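Local coordinates for general odorant-binding protein 28a (Drosophila melanogaster, PDB 6QQ4) that probably binds and carries small hydrophobic odorants, and is involved in the detection of the floral odour beta-ionone, at residues A7-S12 / K50-L55. Sequence-based numbering, arbitrary orientation.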
loop_
_atom_site.group_PDB
_atom_site.type_symbol
_atom_site.label_atom_id
_atom_site.label_comp_id
_atom_site.label_asym_id
_atom_site.label_seq_id
_atom_site.Cartn_x
_atom_site.Cartn_y
_atom_site.Cartn_z
ATOM N N ALA A 7 9.359 4.069 6.652
ATOM C CA ALA A 7 9.576 3.755 8.056
ATOM C C ALA A 7 8.260 3.730 8.848
ATOM O O ALA A 7 8.064 2.870 9.712
ATOM C CB ALA A 7 10.550 4.757 8.676
ATOM N N LYS A 8 7.366 4.674 8.555
ATOM C CA LYS A 8 6.058 4.721 9.200
ATOM C C LYS A 8 5.228 3.507 8.810
ATOM O O LYS A 8 4.504 2.943 9.621
ATOM C CB LYS A 8 5.305 6.001 8.820
ATOM N N LEU A 9 5.341 3.114 7.552
ATOM C CA LEU A 9 4.586 1.983 7.041
ATOM C C LEU A 9 5.009 0.707 7.747
ATOM O O LEU A 9 4.194 -0.188 7.976
ATOM C CB LEU A 9 4.792 1.841 5.533
ATOM C CG LEU A 9 3.573 1.410 4.722
ATOM C CD1 LEU A 9 2.695 2.617 4.473
ATOM C CD2 LEU A 9 3.983 0.753 3.410
ATOM N N MET A 10 6.291 0.629 8.093
ATOM C CA MET A 10 6.827 -0.576 8.716
ATOM C C MET A 10 6.437 -0.686 10.177
ATOM O O MET A 10 6.262 -1.793 10.685
ATOM C CB MET A 10 8.345 -0.632 8.562
ATOM C CG MET A 10 8.745 -1.024 7.159
ATOM S SD MET A 10 7.683 -2.363 6.516
ATOM C CE MET A 10 6.987 -1.576 5.071
ATOM N N GLU A 11 6.290 0.457 10.843
ATOM C CA GLU A 11 5.781 0.473 12.206
ATOM C C GLU A 11 4.343 -0.022 12.199
ATOM O O GLU A 11 3.956 -0.864 13.001
ATOM C CB GLU A 11 5.835 1.876 12.810
ATOM C CG GLU A 11 7.199 2.543 12.803
ATOM C CD GLU A 11 7.121 4.007 13.226
ATOM O OE1 GLU A 11 6.497 4.296 14.275
ATOM O OE2 GLU A 11 7.658 4.871 12.494
ATOM N N SER A 12 3.553 0.530 11.290
ATOM C CA SER A 12 2.173 0.109 11.139
ATOM C C SER A 12 2.131 -1.386 10.824
ATOM O O SER A 12 1.384 -2.144 11.438
ATOM C CB SER A 12 1.490 0.932 10.047
ATOM O OG SER A 12 0.164 0.502 9.851
ATOM N N LYS A 50 -5.643 -0.246 5.339
ATOM C CA LYS A 50 -6.817 0.161 6.093
ATOM C C LYS A 50 -6.438 1.161 7.187
ATOM O O LYS A 50 -7.200 2.075 7.499
ATOM C CB LYS A 50 -7.520 -1.064 6.698
ATOM C CG LYS A 50 -8.334 -1.828 5.673
ATOM C CD LYS A 50 -9.143 -2.934 6.296
ATOM C CE LYS A 50 -10.080 -3.533 5.262
ATOM N NZ LYS A 50 -10.835 -4.670 5.838
ATOM N N ASN A 51 -5.255 0.998 7.764
ATOM C CA ASN A 51 -4.795 1.956 8.759
ATOM C C ASN A 51 -4.481 3.312 8.120
ATOM O O ASN A 51 -4.708 4.354 8.720
ATOM C CB ASN A 51 -3.575 1.426 9.497
ATOM C CG ASN A 51 -3.346 2.141 10.812
ATOM O OD1 ASN A 51 -4.250 2.798 11.338
ATOM N ND2 ASN A 51 -2.135 2.028 11.348
ATOM N N ILE A 52 -3.961 3.287 6.901
ATOM C CA ILE A 52 -3.723 4.503 6.131
ATOM C C ILE A 52 -5.046 5.116 5.691
ATOM O O ILE A 52 -5.190 6.333 5.618
ATOM C CB ILE A 52 -2.850 4.218 4.883
ATOM C CG1 ILE A 52 -1.466 3.735 5.299
ATOM C CG2 ILE A 52 -2.722 5.450 3.979
ATOM C CD1 ILE A 52 -0.630 3.353 4.119
ATOM N N GLY A 53 -6.014 4.262 5.390
ATOM C CA GLY A 53 -7.305 4.724 4.925
ATOM C C GLY A 53 -7.416 4.712 3.417
ATOM O O GLY A 53 -8.476 5.036 2.873
ATOM N N ILE A 54 -6.329 4.343 2.735
ATOM C CA ILE A 54 -6.353 4.228 1.279
ATOM C C ILE A 54 -7.237 3.034 0.886
ATOM O O ILE A 54 -7.840 3.015 -0.189
ATOM C CB ILE A 54 -4.912 4.109 0.686
ATOM C CG1 ILE A 54 -4.937 4.033 -0.850
ATOM C CG2 ILE A 54 -4.128 2.944 1.324
ATOM C CD1 ILE A 54 -5.510 5.288 -1.558
ATOM N N LEU A 55 -7.355 2.069 1.790
ATOM C CA LEU A 55 -8.322 0.984 1.633
ATOM C C LEU A 55 -9.431 1.146 2.667
ATOM O O LEU A 55 -9.155 1.263 3.858
ATOM C CB LEU A 55 -7.643 -0.381 1.792
ATOM C CG LEU A 55 -8.517 -1.601 1.506
ATOM C CD1 LEU A 55 -8.937 -1.571 0.076
ATOM C CD2 LEU A 55 -7.745 -2.911 1.834
#
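Leu9 and Ile52 meet through single methyl groups, the CD1 of Leu9 lying 3.4 Å from the CD1 of Ile52, a tight approach for two carbons. The two side chains cross at about a right angle. Ile52 reaches over with its longer branch: CG1 stands anti to the carbonyl carbon (chi1 -64°), and an extended second torsion (chi2 176°) carries CD1 straight on toward helix 2-20. The CB of Leu9 does not aim at its partner, and it is the branched end of the side chain that closes the distance.

One helical turn further along helix 2-20 from Leu9, a polar pair spans the same gap. Ser12 OG, anti to its own backbone nitrogen (chi1 178°), approaches the amide of Asn51 from its nitrogen end, 3.1 Å from Asn51 ND2. The CB of Asn51 points toward helix 2-20 and the amide extends on to the serine; this CB stays 3.9 Å from Ser12 OG, which puts the hydroxyl beside the amide stem as well as near its end.

The arrangement belongs to the all-helical PBP/GOBP fold, in which disulfides tie the helices together; one of them, Cys16-Cys47, links the same two helices, 2-20 and 39-52. The backbones remain well apart, with Ser12 CA 7.6 Å from Asn51 CA and Leu9 CA 8.7 Å from Ile52 CA, and only 130 Å² is buried between the segments. Leu9 and Ser12 also rest on Val48, one turn back from Ile52. Ile52 also packs against Gln72 and Tyr73 of helix 66-74, whereas Leu9 touches Met30 of helix 24-31, and its side chain is about 6 Å from a bound pentaethylene glycol, probably from the crystallisation liquor. Helix 39-52 ends at Ile52, and Gly53, with positive phi, is the first residue outside it.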